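Local coordinates for breast cancer anti-estrogen resistance protein 1 (Mus musculus, PDB 5W93) that serves as a docking scaffold that coordinates tyrosine kinase-based signalling in cell adhesion and migration, its C-terminal domain here being the part that binds the paxillin LD1 motif, at residues L11-L22 with T124-A135; A28-V36 with D112-L120. The protein carries 2 engineered substitutions. All coordinates share one frame; numbering follows the deposited sequence.

Contacts 1 and 2 join the same two helices, 5-37 and 107-135, in antiparallel fashion at two levels of one four-helix domain. Their centres lie about 21 Å apart, on opposite sides of the chain's centre. Contact 1 brings the axes closer, 9.1 Å against 10.9 Å, and buries more surface, 612 Å² against 383 Å². It is nevertheless only partly buried: Leu-11, Leu-22, Leu-131 and two alanines fill its inner side, the stem of Arg-128 lies within the interface, and Glu-19 and Gln-125 border it. Contact 2 is mostly core, where two phenylalanines, four valines and a methionine fill the wider gap, with the stem of Lys-118 at its margin.

Contact 1 of 2, residues L11-L22 with T124-A135. Engineered in segment 11-22: Ala-18 (natural residue Cys).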
loop_
_atom_site.group_PDB
_atom_site.type_symbol
_atom_site.label_atom_id
_atom_site.label_comp_id
_atom_site.label_asym_id
_atom_site.label_seq_id
_atom_site.Cartn_x
_atom_site.Cartn_y
_atom_site.Cartn_z
ATOM N N LEU A 11 11.053 -4.815 -15.853
ATOM C CA LEU A 11 11.339 -4.164 -14.584
ATOM C C LEU A 11 11.459 -2.652 -14.752
ATOM O O LEU A 11 10.926 -1.907 -13.936
ATOM C CB LEU A 11 12.612 -4.738 -13.955
ATOM C CG LEU A 11 12.487 -6.138 -13.342
ATOM C CD1 LEU A 11 13.850 -6.726 -12.993
ATOM C CD2 LEU A 11 11.602 -6.090 -12.090
ATOM N N LEU A 12 12.154 -2.196 -15.799
ATOM C CA LEU A 12 12.291 -0.758 -16.028
ATOM C C LEU A 12 10.933 -0.118 -16.268
ATOM O O LEU A 12 10.647 0.955 -15.743
ATOM C CB LEU A 12 13.219 -0.458 -17.214
ATOM C CG LEU A 12 14.705 -0.710 -16.978
ATOM C CD1 LEU A 12 15.489 -0.546 -18.292
ATOM C CD2 LEU A 12 15.239 0.225 -15.891
ATOM N N PHE A 13 10.099 -0.784 -17.061
ATOM C CA PHE A 13 8.752 -0.305 -17.316
ATOM C C PHE A 13 7.923 -0.200 -16.014
ATOM O O PHE A 13 7.308 0.831 -15.735
ATOM C CB PHE A 13 8.042 -1.231 -18.304
ATOM C CG PHE A 13 6.653 -0.784 -18.644
ATOM C CD1 PHE A 13 6.450 0.225 -19.579
ATOM C CD2 PHE A 13 5.554 -1.374 -18.048
ATOM C CE1 PHE A 13 5.180 0.644 -19.897
ATOM C CE2 PHE A 13 4.276 -0.957 -18.358
ATOM C CZ PHE A 13 4.092 0.058 -19.285
ATOM N N TYR A 14 7.891 -1.261 -15.222
ATOM C CA TYR A 14 7.037 -1.206 -14.038
ATOM C C TYR A 14 7.646 -0.376 -12.907
ATOM O O TYR A 14 6.912 0.117 -12.049
ATOM C CB TYR A 14 6.661 -2.616 -13.574
ATOM C CG TYR A 14 5.489 -3.091 -14.402
ATOM C CD1 TYR A 14 4.228 -2.539 -14.222
ATOM C CD2 TYR A 14 5.654 -4.023 -15.411
ATOM C CE1 TYR A 14 3.153 -2.937 -15.002
ATOM C CE2 TYR A 14 4.582 -4.425 -16.204
ATOM C CZ TYR A 14 3.339 -3.880 -15.995
ATOM O OH TYR A 14 2.275 -4.289 -16.780
ATOM N N LEU A 15 8.963 -0.169 -12.936
ATOM C CA LEU A 15 9.597 0.808 -12.042
ATOM C C LEU A 15 9.017 2.195 -12.307
ATOM O O LEU A 15 8.680 2.931 -11.392
ATOM C CB LEU A 15 11.120 0.833 -12.229
ATOM C CG LEU A 15 11.903 1.898 -11.446
ATOM C CD1 LEU A 15 11.666 1.749 -9.932
ATOM C CD2 LEU A 15 13.405 1.829 -11.750
ATOM N N GLU A 16 8.912 2.548 -13.584
ATOM C CA GLU A 16 8.330 3.825 -13.970
ATOM C C GLU A 16 6.878 3.949 -13.495
ATOM O O GLU A 16 6.475 5.004 -13.000
ATOM C CB GLU A 16 8.431 4.006 -15.493
ATOM C CG GLU A 16 7.644 5.176 -16.044
ATOM C CD GLU A 16 6.187 4.826 -16.307
ATOM O OE1 GLU A 16 5.929 3.835 -17.038
ATOM O OE2 GLU A 16 5.308 5.527 -15.758
ATOM N N GLN A 17 6.092 2.889 -13.670
ATOM C CA GLN A 17 4.700 2.879 -13.207
ATOM C C GLN A 17 4.610 2.957 -11.686
ATOM O O GLN A 17 3.744 3.632 -11.136
ATOM C CB GLN A 17 3.975 1.624 -13.683
ATOM C CG GLN A 17 3.006 1.857 -14.810
ATOM C CD GLN A 17 1.897 0.827 -14.844
ATOM O OE1 GLN A 17 1.673 0.090 -13.869
ATOM N NE2 GLN A 17 1.190 0.769 -15.960
ATOM N N ALA A 18 5.495 2.238 -11.014
ATOM C CA ALA A 18 5.551 2.285 -9.553
ATOM C C ALA A 18 5.840 3.708 -9.065
ATOM O O ALA A 18 5.227 4.169 -8.107
ATOM C CB ALA A 18 6.594 1.322 -9.038
ATOM N N GLU A 19 6.756 4.406 -9.739
ATOM C CA GLU A 19 7.154 5.754 -9.325
ATOM C C GLU A 19 5.978 6.718 -9.450
ATOM O O GLU A 19 5.706 7.496 -8.535
ATOM C CB GLU A 19 8.368 6.245 -10.141
ATOM C CG GLU A 19 9.684 5.599 -9.679
ATOM C CD GLU A 19 10.876 5.889 -10.589
ATOM O OE1 GLU A 19 10.681 6.461 -11.683
ATOM O OE2 GLU A 19 12.017 5.538 -10.209
ATOM N N ALA A 20 5.265 6.636 -10.564
ATOM C CA ALA A 20 4.021 7.392 -10.745
ATOM C C ALA A 20 2.966 7.086 -9.667
ATOM O O ALA A 20 2.365 8.002 -9.098
ATOM C CB ALA A 20 3.450 7.118 -12.105
ATOM N N ASN A 21 2.725 5.806 -9.393
ATOM C CA ASN A 21 1.718 5.442 -8.387
ATOM C C ASN A 21 2.123 5.830 -6.968
ATOM O O ASN A 21 1.274 6.057 -6.105
ATOM C CB ASN A 21 1.430 3.942 -8.429
ATOM C CG ASN A 21 0.510 3.561 -9.565
ATOM O OD1 ASN A 21 0.842 2.713 -10.389
ATOM N ND2 ASN A 21 -0.659 4.178 -9.609
ATOM N N LEU A 22 3.428 5.871 -6.732
ATOM C CA LEU A 22 3.983 6.229 -5.433
ATOM C C LEU A 22 3.684 7.689 -5.085
ATOM O O LEU A 22 3.584 8.044 -3.910
ATOM C CB LEU A 22 5.488 5.979 -5.424
ATOM C CG LEU A 22 6.088 5.193 -4.262
ATOM C CD1 LEU A 22 5.549 3.779 -4.226
ATOM C CD2 LEU A 22 7.607 5.177 -4.343
ATOM N N THR A 124 6.232 0.347 0.941
ATOM C CA THR A 124 6.035 0.650 -0.483
ATOM C C THR A 124 7.254 1.365 -1.082
ATOM O O THR A 124 7.633 1.124 -2.231
ATOM C CB THR A 124 4.762 1.509 -0.722
ATOM O OG1 THR A 124 4.855 2.748 -0.007
ATOM C CG2 THR A 124 3.487 0.742 -0.296
ATOM N N GLN A 125 7.859 2.245 -0.299
ATOM C CA GLN A 125 9.099 2.895 -0.712
ATOM C C GLN A 125 10.204 1.870 -0.897
ATOM O O GLN A 125 11.010 1.968 -1.816
ATOM C CB GLN A 125 9.541 3.939 0.314
ATOM C CG GLN A 125 8.675 5.173 0.339
ATOM C CD GLN A 125 8.735 5.938 -0.967
ATOM O OE1 GLN A 125 9.789 6.017 -1.617
ATOM N NE2 GLN A 125 7.606 6.502 -1.366
ATOM N N GLN A 126 10.227 0.889 0.001
ATOM C CA GLN A 126 11.202 -0.181 -0.046
ATOM C C GLN A 126 10.988 -1.069 -1.276
ATOM O O GLN A 126 11.947 -1.448 -1.950
ATOM C CB GLN A 126 11.111 -0.996 1.237
ATOM C CG GLN A 126 12.216 -1.957 1.434
ATOM C CD GLN A 126 12.286 -2.385 2.859
ATOM O OE1 GLN A 126 11.589 -3.306 3.266
ATOM N NE2 GLN A 126 13.106 -1.697 3.646
ATOM N N PHE A 127 9.724 -1.385 -1.566
ATOM C CA PHE A 127 9.357 -2.113 -2.783
ATOM C C PHE A 127 9.912 -1.410 -4.025
ATOM O O PHE A 127 10.557 -2.029 -4.866
ATOM C CB PHE A 127 7.835 -2.240 -2.886
ATOM C CG PHE A 127 7.348 -2.931 -4.146
ATOM C CD1 PHE A 127 8.020 -4.033 -4.669
ATOM C CD2 PHE A 127 6.194 -2.481 -4.792
ATOM C CE1 PHE A 127 7.553 -4.676 -5.822
ATOM C CE2 PHE A 127 5.716 -3.114 -5.945
ATOM C CZ PHE A 127 6.397 -4.217 -6.460
ATOM N N ARG A 128 9.678 -0.114 -4.112
ATOM C CA ARG A 128 10.147 0.663 -5.259
ATOM C C ARG A 128 11.677 0.661 -5.344
ATOM O O ARG A 128 12.244 0.510 -6.425
ATOM C CB ARG A 128 9.620 2.095 -5.184
ATOM C CG ARG A 128 9.843 2.873 -6.481
ATOM C CD ARG A 128 10.422 4.253 -6.245
ATOM N NE ARG A 128 11.873 4.241 -6.105
ATOM C CZ ARG A 128 12.517 4.362 -4.949
ATOM N NH1 ARG A 128 11.835 4.501 -3.818
ATOM N NH2 ARG A 128 13.845 4.343 -4.924
ATOM N N ARG A 129 12.341 0.812 -4.201
ATOM C CA ARG A 129 13.805 0.766 -4.167
ATOM C C ARG A 129 14.333 -0.564 -4.719
ATOM O O ARG A 129 15.243 -0.601 -5.547
ATOM C CB ARG A 129 14.320 0.991 -2.743
ATOM C CG ARG A 129 15.765 1.515 -2.699
ATOM C CD ARG A 129 16.288 1.665 -1.279
ATOM N NE ARG A 129 17.153 0.546 -0.929
ATOM C CZ ARG A 129 16.746 -0.541 -0.283
ATOM N NH1 ARG A 129 15.485 -0.656 0.102
ATOM N NH2 ARG A 129 17.607 -1.514 -0.018
ATOM N N VAL A 130 13.750 -1.658 -4.263
ATOM C CA VAL A 130 14.124 -2.986 -4.731
ATOM C C VAL A 130 13.890 -3.196 -6.242
ATOM O O VAL A 130 14.721 -3.812 -6.923
ATOM C CB VAL A 130 13.354 -4.048 -3.918
ATOM C CG1 VAL A 130 13.400 -5.399 -4.591
ATOM C CG2 VAL A 130 13.917 -4.107 -2.485
ATOM N N LEU A 131 12.773 -2.700 -6.773
ATOM C CA LEU A 131 12.562 -2.740 -8.229
ATOM C C LEU A 131 13.691 -2.048 -8.985
ATOM O O LEU A 131 14.135 -2.528 -10.021
ATOM C CB LEU A 131 11.239 -2.085 -8.620
ATOM C CG LEU A 131 9.946 -2.788 -8.229
ATOM C CD1 LEU A 131 8.754 -1.927 -8.637
ATOM C CD2 LEU A 131 9.901 -4.154 -8.902
ATOM N N GLY A 132 14.145 -0.912 -8.468
ATOM C CA GLY A 132 15.216 -0.171 -9.119
ATOM C C GLY A 132 16.512 -0.959 -9.086
ATOM O O GLY A 132 17.291 -0.933 -10.037
ATOM N N GLN A 133 16.731 -1.658 -7.974
ATOM C CA GLN A 133 17.893 -2.525 -7.779
ATOM C C GLN A 133 17.841 -3.765 -8.655
ATOM O O GLN A 133 18.870 -4.262 -9.128
ATOM C CB GLN A 133 17.994 -2.971 -6.314
ATOM C CG GLN A 133 18.619 -1.967 -5.381
ATOM C CD GLN A 133 18.759 -2.531 -3.973
ATOM O OE1 GLN A 133 18.120 -3.532 -3.625
ATOM N NE2 GLN A 133 19.603 -1.901 -3.163
ATOM N N LEU A 134 16.639 -4.285 -8.853
ATOM C CA LEU A 134 16.479 -5.469 -9.675
ATOM C C LEU A 134 16.679 -5.072 -11.126
ATOM O O LEU A 134 17.246 -5.833 -11.910
ATOM C CB LEU A 134 15.105 -6.114 -9.459
ATOM C CG LEU A 134 14.963 -6.828 -8.104
ATOM C CD1 LEU A 134 13.564 -7.405 -7.928
ATOM C CD2 LEU A 134 15.999 -7.930 -7.937
ATOM N N ALA A 135 16.240 -3.864 -11.470
ATOM C CA ALA A 135 16.276 -3.411 -12.861
ATOM C C ALA A 135 17.695 -3.040 -13.268
ATOM O O ALA A 135 17.999 -2.899 -14.457
ATOM C CB ALA A 135 15.334 -2.226 -13.067
#
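The Arg-128 guanidinium has Leu-22 CD2 at its edge, near its plane, and the Glu-19 carboxylate oblique to it, the two planar groups turned 33° apart. Glu-19 OE2 stays 4.3 Å from Arg-128 NE, beyond salt-bridge range, so any attraction between the charges is probably weak, while the stems touch, Glu-19 CG lying 3.8 Å from Arg-128 CD. Bends at chi2 and chi3 fold the arginine across Leu-22, whose CD2 is also covered by the amide of Gln-125, with NE2 3.3 Å from that methyl. One face of the Phe-127 ring carries Leu-131 CD1, which on the facing helix meets the CB of Ala-18, an engineered residue (cysteine in nature), at 3.9 Å. Leu-15 holds CG anti to its backbone N (chi1 175°), which carries CD1 to within 3.8 Å of Arg-128 O and lets CD2 settle on Gly-132 CA. Farther along, Leu-11 reaches Leu-131 and Leu-134 with its two methyls, and its CB packs 3.8 Å from Ala-135 CB; Leu-12 CD2 closes over the same alanine. Helix 42-69 borders the inner side, Leu-59 meeting Leu-22 and Leu-66 meeting Leu-131. With axes 9.1 Å apart at 157°, the first and last helices pair antiparallel, as expected in the four-helix bundle of the FAT-like C-terminal domain.

Contact 2 of 2, residues A28-V36 with D112-L120; sequences AVDAFFTAV and DMVDRVKEL
Val-114 O accepts the helical bond from Lys-118 N (2.9 Å) and also meets Phe-33 CE1, which brings the ring edge to it with the oxygen near the ring plane. From there Phe-33 spans to Lys-118, whose CG lies 3.5 Å from CZ, and to Val-117 CG1. The lysine runs on extended toward Asp-115, where NZ makes a long salt bridge to OD1; Gln-111 gives that oxygen a hydrogen bond. Deeper in, Phe-32 has its CG anti to the backbone N (chi1 171°), which sends the ring straight at the other helix. Val-117 CG2 sits over one face in a CH-pi contact, 4.0 Å from the ring centroid and 27° off the normal. Met-113 SD lies at the ring edge, a Met-aromatic contact, and a bend at chi3 brings CE to 3.6 Å from Phe-32 CZ. That methyl also touches Val-36 CG2, while Val-36 CG1 packs on Val-114 CG2 at 3.6 Å. The other two helices of the bundle border this core: Phe-32 rests on Ser-49 of helix 42-69, Met-113 on Thr-97 of helix 73-102, and Leu-120 touches both, through Val-52 and Ile-93.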
loop_
_atom_site.group_PDB
_atom_site.type_symbol
_atom_site.label_atom_id
_atom_site.label_comp_id
_atom_site.label_asym_id
_atom_site.label_seq_id
_atom_site.Cartn_x
_atom_site.Cartn_y
_atom_site.Cartn_z
ATOM N N ALA A 28 -1.940 10.496 -0.660
ATOM C CA ALA A 28 -3.039 9.913 0.132
ATOM C C ALA A 28 -2.622 9.658 1.582
ATOM O O ALA A 28 -3.407 9.868 2.517
ATOM C CB ALA A 28 -3.546 8.615 -0.513
ATOM N N VAL A 29 -1.393 9.187 1.767
ATOM C CA VAL A 29 -0.854 8.967 3.107
ATOM C C VAL A 29 -0.675 10.287 3.877
ATOM O O VAL A 29 -1.035 10.368 5.048
ATOM C CB VAL A 29 0.483 8.213 3.040
ATOM C CG1 VAL A 29 1.169 8.201 4.386
ATOM C CG2 VAL A 29 0.248 6.783 2.548
ATOM N N ASP A 30 -0.129 11.305 3.214
ATOM C CA ASP A 30 -0.020 12.649 3.783
ATOM C C ASP A 30 -1.371 13.179 4.246
ATOM O O ASP A 30 -1.495 13.708 5.346
ATOM C CB ASP A 30 0.555 13.638 2.759
ATOM C CG ASP A 30 2.040 13.454 2.515
ATOM O OD1 ASP A 30 2.702 12.731 3.289
ATOM O OD2 ASP A 30 2.542 14.063 1.535
ATOM N N ALA A 31 -2.375 13.055 3.379
ATOM C CA ALA A 31 -3.710 13.544 3.679
ATOM C C ALA A 31 -4.278 12.776 4.869
ATOM O O ALA A 31 -4.934 13.358 5.735
ATOM C CB ALA A 31 -4.620 13.415 2.468
ATOM N N PHE A 32 -4.015 11.469 4.910
ATOM C CA PHE A 32 -4.459 10.641 6.022
ATOM C C PHE A 32 -3.818 11.109 7.338
ATOM O O PHE A 32 -4.516 11.290 8.334
ATOM C CB PHE A 32 -4.145 9.157 5.778
ATOM C CG PHE A 32 -4.392 8.285 6.988
ATOM C CD1 PHE A 32 -5.655 7.759 7.238
ATOM C CD2 PHE A 32 -3.367 8.002 7.872
ATOM C CE1 PHE A 32 -5.880 6.967 8.366
ATOM C CE2 PHE A 32 -3.593 7.217 8.992
ATOM C CZ PHE A 32 -4.846 6.706 9.235
ATOM N N PHE A 33 -2.502 11.314 7.343
ATOM C CA PHE A 33 -1.815 11.743 8.563
ATOM C C PHE A 33 -2.330 13.086 9.051
ATOM O O PHE A 33 -2.478 13.290 10.254
ATOM C CB PHE A 33 -0.300 11.826 8.355
ATOM C CG PHE A 33 0.375 10.489 8.227
ATOM C CD1 PHE A 33 -0.143 9.367 8.853
ATOM C CD2 PHE A 33 1.542 10.360 7.481
ATOM C CE1 PHE A 33 0.482 8.129 8.734
ATOM C CE2 PHE A 33 2.176 9.137 7.370
ATOM C CZ PHE A 33 1.645 8.017 7.992
ATOM N N THR A 34 -2.617 13.988 8.110
ATOM C CA THR A 34 -3.132 15.320 8.436
ATOM C C THR A 34 -4.520 15.252 9.080
ATOM O O THR A 34 -4.811 15.981 10.039
ATOM C CB THR A 34 -3.184 16.212 7.179
ATOM O OG1 THR A 34 -1.847 16.587 6.819
ATOM C CG2 THR A 34 -4.028 17.479 7.418
ATOM N N ALA A 35 -5.365 14.374 8.551
ATOM C CA ALA A 35 -6.678 14.098 9.127
ATOM C C ALA A 35 -6.564 13.642 10.573
ATOM O O ALA A 35 -7.327 14.086 11.429
ATOM C CB ALA A 35 -7.412 13.050 8.308
ATOM N N VAL A 36 -5.611 12.761 10.852
ATOM C CA VAL A 36 -5.454 12.269 12.210
ATOM C C VAL A 36 -4.848 13.348 13.112
ATOM O O VAL A 36 -5.239 13.486 14.275
ATOM C CB VAL A 36 -4.609 10.977 12.265
ATOM C CG1 VAL A 36 -4.343 10.575 13.712
ATOM C CG2 VAL A 36 -5.345 9.835 11.542
ATOM N N ASP A 112 -2.515 3.039 16.607
ATOM C CA ASP A 112 -2.389 1.742 15.946
ATOM C C ASP A 112 -2.629 1.859 14.432
ATOM O O ASP A 112 -1.866 1.343 13.622
ATOM C CB ASP A 112 -3.381 0.745 16.529
ATOM C CG ASP A 112 -2.964 0.209 17.895
ATOM O OD1 ASP A 112 -1.843 0.512 18.370
ATOM O OD2 ASP A 112 -3.775 -0.543 18.477
ATOM N N MET A 113 -3.707 2.542 14.076
ATOM C CA MET A 113 -4.050 2.790 12.676
ATOM C C MET A 113 -2.927 3.584 11.995
ATOM O O MET A 113 -2.423 3.196 10.945
ATOM C CB MET A 113 -5.395 3.526 12.607
ATOM C CG MET A 113 -5.916 3.853 11.203
ATOM S SD MET A 113 -7.462 4.793 11.275
ATOM C CE MET A 113 -6.945 6.286 12.117
ATOM N N VAL A 114 -2.520 4.688 12.617
ATOM C CA VAL A 114 -1.420 5.500 12.111
ATOM C C VAL A 114 -0.126 4.692 11.884
ATOM O O VAL A 114 0.598 4.918 10.897
ATOM C CB VAL A 114 -1.137 6.675 13.074
ATOM C CG1 VAL A 114 0.233 7.291 12.819
ATOM C CG2 VAL A 114 -2.238 7.711 12.956
ATOM N N ASP A 115 0.147 3.750 12.785
ATOM C CA ASP A 115 1.342 2.913 12.696
ATOM C C ASP A 115 1.292 1.971 11.491
ATOM O O ASP A 115 2.308 1.771 10.823
ATOM C CB ASP A 115 1.531 2.081 13.974
ATOM C CG ASP A 115 1.993 2.913 15.177
ATOM O OD1 ASP A 115 2.479 4.051 14.995
ATOM O OD2 ASP A 115 1.864 2.413 16.313
ATOM N N ARG A 116 0.131 1.368 11.227
ATOM C CA ARG A 116 0.009 0.479 10.067
ATOM C C ARG A 116 0.190 1.273 8.797
ATOM O O ARG A 116 0.812 0.795 7.863
ATOM C CB ARG A 116 -1.339 -0.243 10.000
ATOM C CG ARG A 116 -1.662 -1.100 11.197
ATOM C CD ARG A 116 -0.695 -2.269 11.392
ATOM N NE ARG A 116 -0.952 -2.838 12.714
ATOM C CZ ARG A 116 -1.811 -3.826 12.962
ATOM N NH1 ARG A 116 -2.475 -4.417 11.973
ATOM N NH2 ARG A 116 -1.984 -4.241 14.205
ATOM N N VAL A 117 -0.372 2.476 8.752
ATOM C CA VAL A 117 -0.231 3.309 7.556
ATOM C C VAL A 117 1.221 3.743 7.375
ATOM O O VAL A 117 1.732 3.715 6.255
ATOM C CB VAL A 117 -1.163 4.527 7.601
ATOM C CG1 VAL A 117 -0.865 5.478 6.437
ATOM C CG2 VAL A 117 -2.640 4.057 7.571
ATOM N N LYS A 118 1.898 4.108 8.468
ATOM C CA LYS A 118 3.338 4.429 8.388
ATOM C C LYS A 118 4.148 3.248 7.845
ATOM O O LYS A 118 5.015 3.414 6.984
ATOM C CB LYS A 118 3.915 4.813 9.759
ATOM C CG LYS A 118 3.599 6.199 10.277
ATOM C CD LYS A 118 4.438 6.469 11.543
ATOM C CE LYS A 118 3.874 7.609 12.388
ATOM N NZ LYS A 118 4.174 7.411 13.848
ATOM N N GLU A 119 3.870 2.061 8.367
ATOM C CA GLU A 119 4.553 0.850 7.924
ATOM C C GLU A 119 4.299 0.577 6.447
ATOM O O GLU A 119 5.201 0.150 5.719
ATOM C CB GLU A 119 4.108 -0.354 8.755
ATOM C CG GLU A 119 4.781 -1.650 8.322
ATOM C CD GLU A 119 4.473 -2.818 9.245
ATOM O OE1 GLU A 119 3.577 -2.678 10.116
ATOM O OE2 GLU A 119 5.115 -3.880 9.082
ATOM N N LEU A 120 3.070 0.835 6.005
ATOM C CA LEU A 120 2.746 0.740 4.578
ATOM C C LEU A 120 3.569 1.710 3.745
ATOM O O LEU A 120 4.143 1.315 2.724
ATOM C CB LEU A 120 1.253 0.986 4.336
ATOM C CG LEU A 120 0.846 0.933 2.852
ATOM C CD1 LEU A 120 0.870 -0.492 2.313
ATOM C CD2 LEU A 120 -0.528 1.567 2.632
#